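Side-chain contacts in adhesion G-protein coupled receptor G6 (Danio rerio, PDB 6V55), which probably acts as a cell-surface adhesion receptor in myelination, with a large extracellular region that binds calcium: residues 661-664 with 665-668; 522-525 with 526-529; 750-753 with 754-758. One frame throughout, in Å; residues are numbered along the deposited sequence.

Interaction 1 of 3, residues 661-664 with 665-668; sequences LSLS and QIEK
Ser662 and Gln665 exchange bonds in both directions and form a capping box. Ser662 is the N-cap of the short, weakly bonded helix 663-666. The side chain of Gln665 runs back over the Ser662 hydroxyl. Its CB lies 3.5 Å from Ser662 OG. Its CG stays at the same oxygen, and the chain is extended from there. Gln665 CD is still near Ser662 OG, at 3.6 Å. At the tip, Gln665 OE1 accepts from Ser662 OG at 2.9 Å. The hydroxyl approaches from the flank of the amide oxygen: the C=O...donor angle is 111°, and the donor is tilted 23° from the carbonyl plane. Gln665 OE1 also takes a weak bond from Ser662 N at 3.4 Å. The same amide oxygen is therefore gripped twice by one residue. In return, Gln665 N donates to Ser662 OG at 3.0 Å. This works because Ser662 OG sits between its own backbone N and carbonyl carbon (chi1 73°), turned to face the first turn. The hydroxyl thus both donates and accepts.

The backbone adds a bond from Ile666 N to Ser662 O, 2.8 Å long and in the carbonyl plane. Leu661 crosses Gln665 at about a right angle, and its methyl CD2 lies near the amide oxygen, 4.1 Å from Gln665 OE1. Apolar contacts are modest. Leu663 CG meets Ile666 CG2 at 4.2 Å, and Leu661 CB faces Ile666 CD1.

This is a surface turn between strands 649-653 and 671-677. Leu661 rests on Phe705 and Ile707, and Ile666 on Leu658, all in loops.

Interaction 2 of 3, residues 522-525 with 526-529; sequences VQLA and DISN
The hydroxyl of Ser528 meets the backbone carbonyl of Leu524. Ser528 OG donates to Leu524 O, a bond of the kind serines often make to the carbonyl four residues back. The modelled separation of 2.4 Å between Ser528 OG and Leu524 O is very short, so the exact length is doubtful. The hydroxyl is placed by chi1 of -37°, which sets OG beside its own backbone N and points it back toward the preceding turn. Ser528 N reaches the same Leu524 O with a weak bond of 3.4 Å. One carbonyl thus receives both donors of the serine.

The backbone bonds are those of a helical turn. Asp526 N donates to Val522 O at 3.2 Å and more weakly to Gln523 O. Ile527 N also gives Gln523 O a weak bond, at 3.4 Å.

Apolar contact comes from Leu524 and Ile527. Their side chains cross obliquely, with Leu524 CD2 4.1 Å from Ile527 CD1.

A separate van der Waals contact meets the backbone: Ile527 CG1 lies 3.4 Å from Gln523 O.

The turn lies at the C-terminal part of helix 517-527. Leu524 packs on Val540, Lys543 and Val544 of helix 534-550, while Ala525 meets Thr560 and Ile564, and Ser528 meets Asn567, on helix 555-568. Ile527 rests on loop residues Pro475 and Leu532. Asp526 OD1 accepts from the backbone N of Val101, a calcium-site residue of the CUB domain, so the turn joins these helices to the calcium loop.

Interaction 3 of 3, residues 750-753 with 754-758; sequences CKVG and SDSNS
Gly753 and Ser756 meet at the flat peptide group that joins Gly753 to Ser754. One face of this group carries Ser756 OG and Asp755 N. Val752 CG1 lies beyond the plane on the other side. Ser756 OG donates to Gly753 O at 2.9 Å from above the first face. The donor is tilted 35° from the carbonyl plane, with a C=O...donor angle of 142°. Val752 CG1 touches the same hydroxyl, 3.4 Å from Ser756 OG. The oxygen is thus flanked by a methyl group as well as by its carbonyl acceptor.

Residues Gly753 to Ser756 form a type I beta turn. Ser756 N stands 3.7 Å from Gly753 O, so the hydroxyl supplies the closer link across the turn. Ser756 OG is brought there by a chi1 of -37°, which sets it beside the serine's own backbone N. Ser754 and Asp755 occupy the exposed corner.

The turn leaves strand 750-752, which pairs with strand 760-765 within the GPS motif. Cys750 is joined to Cys765 by a disulfide, and the backbone of Gly753 is hydrogen-bonded to that of Val762. Ser756 OG also accepts from Val762 N.

Putting an alanine at Ser756 would probably leave Gly753 O without this donor and Val762 N without its hydroxyl acceptor, setting the end of the turn freer to move.

The chemistry implies a bridge. One hydroxyl gives its proton to the carbonyl at the start of the turn and takes a backbone N-H from the returning strand.

How the interactions relate
From the N terminus, interaction 2 comes first, then interaction 1, then interaction 3. They follow in series, and none nests in or crosses another. Each joins consecutive residues, so each closes only a local turn. Residues 522-529 cover the later part of helix 517-527 and what follows it, beside helices 534-550 and 555-568 and the calcium loop. Residues 661-668 turn the chain between strands 649-653 and 671-677, which belong to two different sheets. Residues 750-758 lead from edge strand 750-752 towards its partner 760-765. Interactions 1 and 3 come within about 17 Å at their nearest atoms. Interaction 2 is about 29 Å from interaction 1 and about 31 Å from interaction 3, between nearest atoms.

Interaction 1 of 3, residues 661-664 with 665-668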
loop_
_atom_site.group_PDB
_atom_site.type_symbol
_atom_site.label_atom_id
_atom_site.label_comp_id
_atom_site.label_asym_id
_atom_site.label_seq_id
_atom_site.Cartn_x
_atom_site.Cartn_y
_atom_site.Cartn_z
ATOM N N LEU A 661 -57.199 -19.391 -25.989
ATOM C CA LEU A 661 -57.195 -18.696 -24.710
ATOM C C LEU A 661 -58.547 -18.047 -24.476
ATOM O O LEU A 661 -59.156 -17.520 -25.410
ATOM C CB LEU A 661 -56.107 -17.623 -24.658
ATOM C CG LEU A 661 -54.672 -18.052 -24.346
ATOM C CD1 LEU A 661 -53.833 -16.834 -24.036
ATOM C CD2 LEU A 661 -54.629 -19.019 -23.189
ATOM N N SER A 662 -59.005 -18.076 -23.222
ATOM C CA SER A 662 -60.206 -17.345 -22.844
ATOM C C SER A 662 -59.943 -15.844 -22.878
ATOM O O SER A 662 -58.795 -15.397 -22.829
ATOM C CB SER A 662 -60.649 -17.732 -21.444
ATOM O OG SER A 662 -59.752 -17.165 -20.501
ATOM N N LEU A 663 -61.030 -15.062 -22.939
ATOM C CA LEU A 663 -60.911 -13.602 -22.920
ATOM C C LEU A 663 -60.399 -13.078 -21.589
ATOM O O LEU A 663 -59.777 -12.011 -21.551
ATOM C CB LEU A 663 -62.248 -12.940 -23.213
ATOM C CG LEU A 663 -62.360 -12.204 -24.539
ATOM C CD1 LEU A 663 -62.306 -13.209 -25.696
ATOM C CD2 LEU A 663 -63.649 -11.417 -24.534
ATOM N N SER A 664 -60.672 -13.795 -20.497
ATOM C CA SER A 664 -60.059 -13.468 -19.217
ATOM C C SER A 664 -58.548 -13.663 -19.260
ATOM O O SER A 664 -57.801 -12.850 -18.703
ATOM C CB SER A 664 -60.670 -14.324 -18.108
ATOM O OG SER A 664 -59.694 -14.604 -17.109
ATOM N N GLN A 665 -58.075 -14.724 -19.921
ATOM C CA GLN A 665 -56.636 -14.937 -20.003
ATOM C C GLN A 665 -55.991 -14.004 -21.019
ATOM O O GLN A 665 -54.875 -13.527 -20.788
ATOM C CB GLN A 665 -56.324 -16.400 -20.335
ATOM C CG GLN A 665 -56.516 -17.350 -19.144
ATOM C CD GLN A 665 -56.731 -18.824 -19.534
ATOM O OE1 GLN A 665 -57.597 -19.166 -20.358
ATOM N NE2 GLN A 665 -55.955 -19.705 -18.909
ATOM N N ILE A 666 -56.693 -13.680 -22.107
ATOM C CA ILE A 666 -56.076 -12.913 -23.185
ATOM C C ILE A 666 -55.918 -11.433 -22.836
ATOM O O ILE A 666 -55.121 -10.735 -23.474
ATOM C CB ILE A 666 -56.882 -13.154 -24.477
ATOM C CG1 ILE A 666 -56.034 -12.879 -25.709
ATOM C CG2 ILE A 666 -58.155 -12.334 -24.530
ATOM C CD1 ILE A 666 -56.302 -13.885 -26.791
ATOM N N GLU A 667 -56.616 -10.941 -21.815
ATOM C CA GLU A 667 -56.403 -9.583 -21.350
ATOM C C GLU A 667 -55.303 -9.499 -20.316
ATOM O O GLU A 667 -54.839 -8.399 -20.021
ATOM C CB GLU A 667 -57.685 -9.004 -20.764
ATOM C CG GLU A 667 -58.592 -8.378 -21.791
ATOM C CD GLU A 667 -60.039 -8.746 -21.550
ATOM O OE1 GLU A 667 -60.855 -8.608 -22.491
ATOM O OE2 GLU A 667 -60.352 -9.178 -20.412
ATOM N N LYS A 668 -54.854 -10.620 -19.777
ATOM C CA LYS A 668 -53.669 -10.628 -18.937
ATOM C C LYS A 668 -52.379 -10.801 -19.741
ATOM O O LYS A 668 -51.320 -11.045 -19.149
ATOM C CB LYS A 668 -53.794 -11.728 -17.871
ATOM C CG LYS A 668 -55.064 -11.578 -17.031
ATOM C CD LYS A 668 -55.352 -12.797 -16.170
ATOM C CE LYS A 668 -56.730 -12.705 -15.486
ATOM N NZ LYS A 668 -57.048 -13.881 -14.604
#

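Interaction 2 of 3, residues 522-525 with 526-529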
loop_
_atom_site.group_PDB
_atom_site.type_symbol
_atom_site.label_atom_id
_atom_site.label_comp_id
_atom_site.label_asym_id
_atom_site.label_seq_id
_atom_site.Cartn_x
_atom_site.Cartn_y
_atom_site.Cartn_z
ATOM N N VAL A 522 -27.015 -3.255 -4.724
ATOM C CA VAL A 522 -25.688 -2.796 -5.131
ATOM C C VAL A 522 -24.605 -3.445 -4.265
ATOM O O VAL A 522 -23.600 -3.946 -4.791
ATOM C CB VAL A 522 -25.646 -1.252 -5.083
ATOM C CG1 VAL A 522 -24.282 -0.724 -4.914
ATOM C CG2 VAL A 522 -26.203 -0.666 -6.354
ATOM N N GLN A 523 -24.836 -3.540 -2.943
ATOM C CA GLN A 523 -23.829 -4.135 -2.062
ATOM C C GLN A 523 -23.676 -5.636 -2.289
ATOM O O GLN A 523 -22.545 -6.118 -2.401
ATOM C CB GLN A 523 -24.141 -3.857 -0.588
ATOM C CG GLN A 523 -24.170 -2.379 -0.115
ATOM C CD GLN A 523 -23.472 -1.364 -1.041
ATOM O OE1 GLN A 523 -22.249 -1.408 -1.283
ATOM N NE2 GLN A 523 -24.267 -0.426 -1.553
ATOM N N LEU A 524 -24.800 -6.361 -2.445
ATOM C CA LEU A 524 -24.756 -7.786 -2.735
ATOM C C LEU A 524 -24.131 -8.072 -4.098
ATOM O O LEU A 524 -23.433 -9.081 -4.244
ATOM C CB LEU A 524 -26.164 -8.374 -2.684
ATOM C CG LEU A 524 -26.997 -8.325 -1.400
ATOM C CD1 LEU A 524 -28.318 -9.052 -1.591
ATOM C CD2 LEU A 524 -26.255 -8.828 -0.168
ATOM N N ALA A 525 -24.318 -7.177 -5.080
ATOM C CA ALA A 525 -23.671 -7.319 -6.385
ATOM C C ALA A 525 -22.156 -7.141 -6.315
ATOM O O ALA A 525 -21.436 -7.696 -7.159
ATOM C CB ALA A 525 -24.255 -6.311 -7.379
ATOM N N ASP A 526 -21.659 -6.388 -5.327
ATOM C CA ASP A 526 -20.222 -6.285 -5.127
ATOM C C ASP A 526 -19.611 -7.598 -4.620
ATOM O O ASP A 526 -18.613 -8.060 -5.197
ATOM C CB ASP A 526 -19.915 -5.138 -4.162
ATOM C CG ASP A 526 -18.756 -4.259 -4.629
ATOM O OD1 ASP A 526 -18.960 -3.024 -4.724
ATOM O OD2 ASP A 526 -17.645 -4.792 -4.894
ATOM N N ILE A 527 -20.208 -8.214 -3.571
ATOM C CA ILE A 527 -19.641 -9.402 -2.906
ATOM C C ILE A 527 -19.589 -10.605 -3.836
ATOM O O ILE A 527 -18.712 -11.469 -3.700
ATOM C CB ILE A 527 -20.441 -9.837 -1.667
ATOM C CG1 ILE A 527 -20.957 -8.695 -0.839
ATOM C CG2 ILE A 527 -19.573 -10.660 -0.756
ATOM C CD1 ILE A 527 -22.134 -9.196 0.001
ATOM N N SER A 528 -20.523 -10.681 -4.782
ATOM C CA SER A 528 -20.719 -11.845 -5.621
ATOM C C SER A 528 -19.677 -11.989 -6.723
ATOM O O SER A 528 -19.598 -13.060 -7.331
ATOM C CB SER A 528 -22.111 -11.769 -6.222
ATOM O OG SER A 528 -23.015 -11.234 -5.290
ATOM N N ASN A 529 -18.879 -10.955 -7.000
ATOM C CA ASN A 529 -17.734 -11.137 -7.886
ATOM C C ASN A 529 -16.621 -11.934 -7.212
ATOM O O ASN A 529 -15.835 -12.608 -7.896
ATOM C CB ASN A 529 -17.217 -9.777 -8.329
ATOM C CG ASN A 529 -17.795 -9.351 -9.649
ATOM O OD1 ASN A 529 -18.431 -8.294 -9.757
ATOM N ND2 ASN A 529 -17.583 -10.173 -10.677
#

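Interaction 3 of 3, residues 750-753 with 754-758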
loop_
_atom_site.group_PDB
_atom_site.type_symbol
_atom_site.label_atom_id
_atom_site.label_comp_id
_atom_site.label_asym_id
_atom_site.label_seq_id
_atom_site.Cartn_x
_atom_site.Cartn_y
_atom_site.Cartn_z
ATOM N N CYS A 750 -42.550 -31.944 -25.617
ATOM C CA CYS A 750 -41.456 -31.459 -26.453
ATOM C C CYS A 750 -40.882 -32.598 -27.288
ATOM O O CYS A 750 -40.401 -33.597 -26.733
ATOM C CB CYS A 750 -40.373 -30.819 -25.580
ATOM S SG CYS A 750 -40.960 -29.311 -24.852
ATOM N N LYS A 751 -40.918 -32.433 -28.616
ATOM C CA LYS A 751 -40.290 -33.346 -29.566
ATOM C C LYS A 751 -39.283 -32.600 -30.446
ATOM O O LYS A 751 -39.295 -31.368 -30.533
ATOM C CB LYS A 751 -41.347 -34.056 -30.435
ATOM C CG LYS A 751 -42.041 -33.182 -31.491
ATOM C CD LYS A 751 -42.844 -34.043 -32.487
ATOM C CE LYS A 751 -43.204 -33.301 -33.784
ATOM N NZ LYS A 751 -43.769 -34.223 -34.836
ATOM N N VAL A 752 -38.408 -33.368 -31.110
ATOM C CA VAL A 752 -37.313 -32.831 -31.922
ATOM C C VAL A 752 -37.788 -32.593 -33.354
ATOM O O VAL A 752 -38.274 -33.512 -34.018
ATOM C CB VAL A 752 -36.108 -33.788 -31.901
ATOM C CG1 VAL A 752 -35.034 -33.351 -32.880
ATOM C CG2 VAL A 752 -35.536 -33.892 -30.487
ATOM N N GLY A 753 -37.645 -31.355 -33.838
ATOM C CA GLY A 753 -37.940 -31.047 -35.223
ATOM C C GLY A 753 -36.852 -31.513 -36.181
ATOM O O GLY A 753 -35.743 -31.884 -35.795
ATOM N N SER A 754 -37.177 -31.470 -37.473
ATOM C CA SER A 754 -36.347 -32.140 -38.469
ATOM C C SER A 754 -35.098 -31.349 -38.862
ATOM O O SER A 754 -34.241 -31.884 -39.578
ATOM C CB SER A 754 -37.194 -32.457 -39.712
ATOM O OG SER A 754 -36.740 -33.630 -40.376
ATOM N N ASP A 755 -34.942 -30.121 -38.380
ATOM C CA ASP A 755 -33.846 -29.259 -38.794
ATOM C C ASP A 755 -32.597 -29.410 -37.937
ATOM O O ASP A 755 -31.665 -28.608 -38.079
ATOM C CB ASP A 755 -34.293 -27.802 -38.756
ATOM C CG ASP A 755 -35.459 -27.543 -39.658
ATOM O OD1 ASP A 755 -36.576 -27.346 -39.119
ATOM O OD2 ASP A 755 -35.256 -27.563 -40.897
ATOM N N SER A 756 -32.556 -30.394 -37.044
ATOM C CA SER A 756 -31.486 -30.461 -36.059
ATOM C C SER A 756 -30.252 -31.123 -36.659
ATOM O O SER A 756 -30.344 -32.166 -37.313
ATOM C CB SER A 756 -31.960 -31.216 -34.818
ATOM O OG SER A 756 -33.316 -30.908 -34.537
ATOM N N ASN A 757 -29.097 -30.504 -36.446
ATOM C CA ASN A 757 -27.843 -31.094 -36.891
ATOM C C ASN A 757 -26.921 -31.325 -35.697
ATOM O O ASN A 757 -27.392 -31.520 -34.571
ATOM C CB ASN A 757 -27.180 -30.200 -37.936
ATOM C CG ASN A 757 -27.236 -28.732 -37.560
ATOM O OD1 ASN A 757 -26.590 -28.300 -36.607
ATOM N ND2 ASN A 757 -28.009 -27.957 -38.308
ATOM N N SER A 758 -25.606 -31.312 -35.926
ATOM C CA SER A 758 -24.652 -31.533 -34.843
ATOM C C SER A 758 -24.353 -30.264 -34.052
ATOM O O SER A 758 -23.794 -30.354 -32.950
ATOM C CB SER A 758 -23.355 -32.124 -35.406
ATOM O OG SER A 758 -23.059 -31.620 -36.694
#